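Local coordinates for O-phospho-L-seryl-tRNA:Cys-tRNA synthase (Methanocaldococcus jannaschii DSM 2661, PDB 5X6B), which probably converts O-phosphoseryl-tRNA(Cys) into cysteinyl-tRNA(Cys), exchanging the phosphate for sulfur with the help of pyridoxal phosphate, at residues Lys144-Tyr148 / Thr149-Ala153; Pro118-Gly121 / Ala122-Lys126; Thr353-Leu356 / Asp357-Ala360. One frame throughout, in Å; residues are numbered along the deposited sequence.

Interaction 1 (Lys144-Tyr148 / Thr149-Ala153)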
loop_
_atom_site.group_PDB
_atom_site.type_symbol
_atom_site.label_atom_id
_atom_site.label_comp_id
_atom_site.label_asym_id
_atom_site.label_seq_id
_atom_site.Cartn_x
_atom_site.Cartn_y
_atom_site.Cartn_z
ATOM N N LYS B 144 -14.783 10.831 27.175
ATOM C CA LYS B 144 -14.970 9.482 27.698
ATOM C C LYS B 144 -15.258 8.470 26.593
ATOM O O LYS B 144 -15.235 7.261 26.828
ATOM C CB LYS B 144 -16.099 9.466 28.734
ATOM C CG LYS B 144 -15.658 8.966 30.096
ATOM C CD LYS B 144 -16.802 8.913 31.095
ATOM C CE LYS B 144 -16.547 9.881 32.247
ATOM N NZ LYS B 144 -17.428 9.632 33.425
ATOM N N ASN B 145 -15.526 8.969 25.389
ATOM C CA ASN B 145 -15.781 8.106 24.239
ATOM C C ASN B 145 -14.518 7.801 23.447
ATOM O O ASN B 145 -14.581 7.220 22.360
ATOM C CB ASN B 145 -16.807 8.744 23.300
ATOM C CG ASN B 145 -18.230 8.472 23.715
ATOM O OD1 ASN B 145 -18.493 7.639 24.586
ATOM N ND2 ASN B 145 -19.168 9.156 23.066
ATOM N N ALA B 146 -13.374 8.200 23.989
ATOM C CA ALA B 146 -12.114 8.101 23.264
ATOM C C ALA B 146 -11.737 6.658 22.942
ATOM O O ALA B 146 -12.020 5.733 23.712
ATOM C CB ALA B 146 -10.999 8.774 24.052
ATOM N N HIS B 147 -11.106 6.485 21.785
ATOM C CA HIS B 147 -10.622 5.187 21.333
ATOM C C HIS B 147 -9.510 4.694 22.249
ATOM O O HIS B 147 -8.699 5.491 22.724
ATOM C CB HIS B 147 -10.125 5.283 19.891
ATOM C CG HIS B 147 -9.934 3.959 19.224
ATOM N ND1 HIS B 147 -8.699 3.380 19.056
ATOM C CD2 HIS B 147 -10.832 3.097 18.679
ATOM C CE1 HIS B 147 -8.837 2.219 18.436
ATOM N NE2 HIS B 147 -10.122 2.027 18.202
ATOM N N TYR B 148 -9.470 3.385 22.487
ATOM C CA TYR B 148 -8.527 2.798 23.438
ATOM C C TYR B 148 -7.082 3.189 23.137
ATOM O O TYR B 148 -6.255 3.273 24.042
ATOM C CB TYR B 148 -8.663 1.266 23.465
ATOM C CG TYR B 148 -8.067 0.533 22.274
ATOM C CD1 TYR B 148 -6.719 0.182 22.248
ATOM C CD2 TYR B 148 -8.857 0.166 21.192
ATOM C CE1 TYR B 148 -6.174 -0.492 21.173
ATOM C CE2 TYR B 148 -8.318 -0.508 20.111
ATOM C CZ TYR B 148 -6.976 -0.833 20.105
ATOM O OH TYR B 148 -6.434 -1.505 19.032
ATOM N N THR B 149 -6.783 3.438 21.866
ATOM C CA THR B 149 -5.432 3.809 21.471
ATOM C C THR B 149 -5.033 5.181 22.005
ATOM O O THR B 149 -3.850 5.497 22.080
ATOM C CB THR B 149 -5.270 3.805 19.941
ATOM O OG1 THR B 149 -6.170 4.755 19.356
ATOM C CG2 THR B 149 -5.563 2.423 19.394
ATOM N N SER B 150 -6.012 6.002 22.364
ATOM C CA SER B 150 -5.700 7.284 22.984
ATOM C C SER B 150 -5.173 7.050 24.397
ATOM O O SER B 150 -4.252 7.730 24.856
ATOM C CB SER B 150 -6.926 8.195 23.007
ATOM O OG SER B 150 -7.283 8.595 21.699
ATOM N N TYR B 151 -5.760 6.070 25.075
ATOM C CA TYR B 151 -5.318 5.677 26.405
ATOM C C TYR B 151 -3.960 4.983 26.363
ATOM O O TYR B 151 -3.061 5.308 27.142
ATOM C CB TYR B 151 -6.352 4.759 27.058
ATOM C CG TYR B 151 -7.695 5.420 27.252
ATOM C CD1 TYR B 151 -7.953 6.189 28.382
ATOM C CD2 TYR B 151 -8.705 5.281 26.305
ATOM C CE1 TYR B 151 -9.179 6.799 28.566
ATOM C CE2 TYR B 151 -9.936 5.890 26.481
ATOM C CZ TYR B 151 -10.166 6.648 27.613
ATOM O OH TYR B 151 -11.389 7.255 27.793
ATOM N N VAL B 152 -3.816 4.027 25.448
ATOM C CA VAL B 152 -2.598 3.234 25.352
ATOM C C VAL B 152 -1.411 4.096 24.918
ATOM O O VAL B 152 -0.297 3.916 25.407
ATOM C CB VAL B 152 -2.776 2.051 24.381
ATOM C CG1 VAL B 152 -1.504 1.216 24.301
ATOM C CG2 VAL B 152 -3.944 1.186 24.825
ATOM N N ALA B 153 -1.650 5.044 24.018
ATOM C CA ALA B 153 -0.581 5.924 23.560
ATOM C C ALA B 153 -0.137 6.857 24.681
ATOM O O ALA B 153 1.041 7.202 24.776
ATOM C CB ALA B 153 -1.019 6.727 22.342
#
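His147 and Thr149 meet through a ring nitrogen and a hydroxyl: ND1 of His147 lies 2.9 Å from OG1 of Thr149 in a nearly straight hydrogen bond (161°), with the hydroxyl at the imidazole edge. The same OG1 is also bonded to Lys126 NZ, which pairs with Ser150 OG as well, so one lysine serves two side-chain oxygens. The carbonyl of His147 accepts Ser150 N at 2.8 Å, the donor well above the carbonyl plane. One residue on, Tyr148 O receives Val152 N at 2.9 Å, here within that plane. With CG set between the backbone N and carbonyl carbon (chi1 75°), the Tyr148 ring lies across Thr149, whose CG2 makes a CH-pi contact 3.7 Å from the ring centroid. Tyr148 OH is hydrogen-bonded to Arg123 NH2 and, weakly, to Lys286 NZ of the second subunit. A leucine here would probably deprive Arg123 NH2 of its phenolic partner and Thr149 CG2 of an aromatic face. Ala146 O lies at the edge of the Tyr151 ring, in its plane, and Tyr151 OH bonds Glu163 weakly. The segment carries strand 139-143 into helix 148-156, the start of a beta-alpha-beta crossover to the parallel strand 160-166.

Interaction 2 (Pro118-Gly121 / Ala122-Lys126)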
loop_
_atom_site.group_PDB
_atom_site.type_symbol
_atom_site.label_atom_id
_atom_site.label_comp_id
_atom_site.label_asym_id
_atom_site.label_seq_id
_atom_site.Cartn_x
_atom_site.Cartn_y
_atom_site.Cartn_z
ATOM N N PRO B 118 3.336 11.753 7.145
ATOM C CA PRO B 118 2.814 10.390 7.031
ATOM C C PRO B 118 3.121 9.568 8.271
ATOM O O PRO B 118 4.206 9.692 8.836
ATOM C CB PRO B 118 3.551 9.834 5.814
ATOM C CG PRO B 118 4.831 10.592 5.790
ATOM C CD PRO B 118 4.502 11.972 6.273
ATOM N N THR B 119 2.169 8.743 8.689
ATOM C CA THR B 119 2.331 7.900 9.864
ATOM C C THR B 119 1.874 6.477 9.570
ATOM O O THR B 119 1.333 6.199 8.503
ATOM C CB THR B 119 1.531 8.436 11.069
ATOM O OG1 THR B 119 0.138 8.483 10.734
ATOM C CG2 THR B 119 2.003 9.830 11.451
ATOM N N HIS B 120 2.085 5.582 10.529
ATOM C CA HIS B 120 1.598 4.214 10.426
ATOM C C HIS B 120 0.158 4.118 10.918
ATOM O O HIS B 120 -0.326 3.033 11.236
ATOM C CB HIS B 120 2.486 3.258 11.221
ATOM C CG HIS B 120 3.920 3.244 10.782
ATOM N ND1 HIS B 120 4.292 2.973 9.476
ATOM C CD2 HIS B 120 5.063 3.444 11.463
ATOM C CE1 HIS B 120 5.605 3.020 9.382
ATOM N NE2 HIS B 120 6.106 3.302 10.575
ATOM N N GLY B 121 -0.521 5.257 10.991
ATOM C CA GLY B 121 -1.887 5.290 11.480
ATOM C C GLY B 121 -2.161 6.405 12.473
ATOM O O GLY B 121 -1.279 7.209 12.790
ATOM N N ALA B 122 -3.396 6.454 12.963
ATOM C CA ALA B 122 -3.806 7.472 13.921
ATOM C C ALA B 122 -3.184 7.217 15.300
ATOM O O ALA B 122 -2.934 8.153 16.057
ATOM C CB ALA B 122 -5.325 7.524 14.016
ATOM N N ARG B 123 -2.953 5.945 15.617
ATOM C CA ARG B 123 -2.231 5.554 16.823
ATOM C C ARG B 123 -0.915 6.313 16.935
ATOM O O ARG B 123 -0.703 7.084 17.869
ATOM C CB ARG B 123 -1.942 4.049 16.818
ATOM C CG ARG B 123 -3.143 3.152 17.024
ATOM C CD ARG B 123 -2.842 1.731 16.553
ATOM N NE ARG B 123 -3.918 0.788 16.853
ATOM C CZ ARG B 123 -4.963 0.564 16.064
ATOM N NH1 ARG B 123 -5.092 1.219 14.919
ATOM N NH2 ARG B 123 -5.888 -0.317 16.421
ATOM N N GLU B 124 -0.040 6.084 15.960
ATOM C CA GLU B 124 1.306 6.641 15.970
ATOM C C GLU B 124 1.290 8.162 15.971
ATOM O O GLU B 124 2.149 8.792 16.581
ATOM C CB GLU B 124 2.105 6.125 14.768
ATOM C CG GLU B 124 2.376 4.621 14.791
ATOM C CD GLU B 124 3.453 4.216 15.798
ATOM O OE1 GLU B 124 4.007 5.102 16.490
ATOM O OE2 GLU B 124 3.747 3.004 15.893
ATOM N N GLY B 125 0.310 8.746 15.291
ATOM C CA GLY B 125 0.173 10.190 15.245
ATOM C C GLY B 125 -0.090 10.772 16.621
ATOM O O GLY B 125 0.438 11.828 16.972
ATOM N N LYS B 126 -0.909 10.078 17.404
ATOM C CA LYS B 126 -1.206 10.502 18.763
ATOM C C LYS B 126 0.033 10.380 19.628
ATOM O O LYS B 126 0.410 11.317 20.332
ATOM C CB LYS B 126 -2.330 9.665 19.374
ATOM C CG LYS B 126 -3.679 9.781 18.700
ATOM C CD LYS B 126 -4.618 8.763 19.317
ATOM C CE LYS B 126 -5.946 8.715 18.615
ATOM N NZ LYS B 126 -6.784 7.625 19.187
#
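Gly121 and Gly125 are joined by a hydrogen bond at the start of helix 122-132: Gly125 N donates to Gly121 O over 3.3 Å, a weak bond (153°). The same carbonyl is gripped a second time, by the hydroxyl of Thr119, whose OG1 donates to Gly121 O at 2.8 Å from above the carbonyl plane. Gly121 occupies the N-cap position, and its backbone angles (phi 134°) would jam any side chain against the carbonyl oxygen of His120.

Further backbone polarity is spent on the cofactor. Ala122 N and Arg123 N, at the amino end of the helix, each hydrogen-bond a phosphate oxygen of the pyridoxal phosphate carried as modified Lys255, OP3 and OP1 respectively.

Apolar contacts are made by aliphatic carbons. CG of Glu124 approaches His120 at the edge of its imidazole, near the ring plane, with the closest approach to His120 CB at 3.8 Å. Thr119 CG2 lies 4.2 Å from Gly125 CA, the methyl meeting bare backbone.

The polar ends reach other partners. The Glu124 chain bends at chi2 (-75°), and its OE2 stays 5.8 Å from NE2 of His120 in the same chain; that NE2 is hydrogen-bonded instead to Glu124 OE2 of the second subunit, where the two His120 rings also meet.

The chemistry thus divides between main chain and side chains. Main-chain N-H groups at the helix start hold the phosphate, whose negative charge would be favoured by the helix dipole, while His120 and Glu124 use their polar ends to link the subunits across the dimer interface.

Interaction 3 (Thr353-Leu356 / Asp357-Ala360)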
loop_
_atom_site.group_PDB
_atom_site.type_symbol
_atom_site.label_atom_id
_atom_site.label_comp_id
_atom_site.label_asym_id
_atom_site.label_seq_id
_atom_site.Cartn_x
_atom_site.Cartn_y
_atom_site.Cartn_z
ATOM N N THR B 353 -30.501 -4.369 20.125
ATOM C CA THR B 353 -31.303 -5.358 19.415
ATOM C C THR B 353 -31.865 -6.443 20.328
ATOM O O THR B 353 -31.408 -7.582 20.294
ATOM C CB THR B 353 -30.478 -6.026 18.294
ATOM O OG1 THR B 353 -29.328 -6.671 18.857
ATOM C CG2 THR B 353 -30.018 -4.991 17.276
ATOM N N PRO B 354 -32.877 -6.093 21.136
ATOM C CA PRO B 354 -33.480 -7.042 22.080
ATOM C C PRO B 354 -34.058 -8.274 21.391
ATOM O O PRO B 354 -33.968 -9.376 21.931
ATOM C CB PRO B 354 -34.595 -6.222 22.740
ATOM C CG PRO B 354 -34.209 -4.803 22.528
ATOM C CD PRO B 354 -33.530 -4.774 21.197
ATOM N N VAL B 355 -34.636 -8.084 20.208
ATOM C CA VAL B 355 -35.282 -9.172 19.483
ATOM C C VAL B 355 -34.286 -10.283 19.136
ATOM O O VAL B 355 -34.653 -11.454 19.068
ATOM C CB VAL B 355 -35.975 -8.653 18.194
ATOM C CG1 VAL B 355 -34.969 -8.015 17.244
ATOM C CG2 VAL B 355 -36.749 -9.768 17.504
ATOM N N LEU B 356 -33.021 -9.920 18.950
ATOM C CA LEU B 356 -31.995 -10.913 18.647
ATOM C C LEU B 356 -31.677 -11.792 19.869
ATOM O O LEU B 356 -31.313 -12.957 19.711
ATOM C CB LEU B 356 -30.729 -10.229 18.122
ATOM C CG LEU B 356 -30.888 -9.443 16.813
ATOM C CD1 LEU B 356 -29.550 -8.904 16.336
ATOM C CD2 LEU B 356 -31.531 -10.304 15.732
ATOM N N ASP B 357 -31.812 -11.227 21.073
ATOM C CA ASP B 357 -31.728 -11.979 22.332
ATOM C C ASP B 357 -32.896 -12.933 22.425
ATOM O O ASP B 357 -32.753 -14.116 22.759
ATOM C CB ASP B 357 -31.771 -11.043 23.540
ATOM C CG ASP B 357 -30.465 -10.358 23.798
ATOM O OD1 ASP B 357 -29.404 -10.913 23.431
ATOM O OD2 ASP B 357 -30.518 -9.250 24.371
ATOM N N GLU B 358 -34.067 -12.377 22.128
ATOM C CA GLU B 358 -35.310 -13.113 22.204
ATOM C C GLU B 358 -35.248 -14.326 21.307
ATOM O O GLU B 358 -35.850 -15.339 21.607
ATOM C CB GLU B 358 -36.499 -12.235 21.813
ATOM C CG GLU B 358 -36.664 -10.978 22.642
ATOM C CD GLU B 358 -37.774 -10.097 22.109
ATOM O OE1 GLU B 358 -38.410 -10.496 21.108
ATOM O OE2 GLU B 358 -38.006 -9.012 22.682
ATOM N N ILE B 359 -34.510 -14.233 20.209
ATOM C CA ILE B 359 -34.409 -15.363 19.300
ATOM C C ILE B 359 -33.273 -16.297 19.712
ATOM O O ILE B 359 -33.408 -17.518 19.626
ATOM C CB ILE B 359 -34.205 -14.900 17.850
ATOM C CG1 ILE B 359 -35.370 -14.011 17.422
ATOM C CG2 ILE B 359 -34.112 -16.096 16.924
ATOM C CD1 ILE B 359 -35.147 -13.301 16.110
ATOM N N ALA B 360 -32.167 -15.720 20.174
ATOM C CA ALA B 360 -30.986 -16.496 20.543
ATOM C C ALA B 360 -31.280 -17.505 21.647
ATOM O O ALA B 360 -30.824 -18.647 21.594
ATOM C CB ALA B 360 -29.859 -15.568 20.971
#
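Pro354 and Glu358 are joined through the backbone in the first turn of the short alpha-helix 354-360, which follows strand 349-352, the middle strand of a three-stranded antiparallel sheet. The fold here is consistent with the small C-terminal domain of fold type I pyridoxal-phosphate enzymes. Just before the helix, Thr353 O accepts Leu356 N at 3.1 Å, and its OG1 bonds the carbonyl of Thr387; Asp357 OD1 bonds the hydroxyl of that same threonine, so the two residues tie the helix to one neighbouring loop.

Pro354 has a carbonyl with two takers. Glu358 N binds Pro354 O at 3.0 Å, in the carbonyl plane and nearly straight (160°), whereas the bond from Asp357 N is weak and sharply bent. The extended Glu358 chain runs back past this carbonyl to Val355, meeting that side chain at about a right angle.

In Val355, chi1 of 61° sets CG1 between the backbone N and the carbonyl carbon and leaves CG2 anti to the N, 4.1 Å from Ile359 CD1; the two side chains lie alongside each other and point the same way. Its carbonyl receives a weak bond from Ile359 N. The Leu356 side chain packs on Phe369 and Phe370 of helix 369-375, with Ile359 and Ala360 also touching Phe369. Its backbone closes the last turn: Ala360 N lies 2.9 Å from Leu356 O, tilted 35° from the carbonyl plane.

How the interactions relate
Interactions 1 and 2 both lie where strands of the seven-stranded mixed sheet lead into helices, near the middle of the chain (centres about 12 and 11 Å from its centre) and against the second subunit. Helices 122-132 and 148-156 touch there through the lysine and arginine of interaction 2, with Thr149 CG2 packed 3.4 Å from Arg123 NE. Interaction 3 is peripheral, about 29 Å from the chain centre, and no other protein chain of the assembly meets it. Interaction 1 adds a histidine-threonine bond and a CH-pi contact to its helix bonds; interaction 2 turns backbone N-H groups to the cofactor phosphate; interaction 3 keeps to helix backbone bonds and aliphatic contacts.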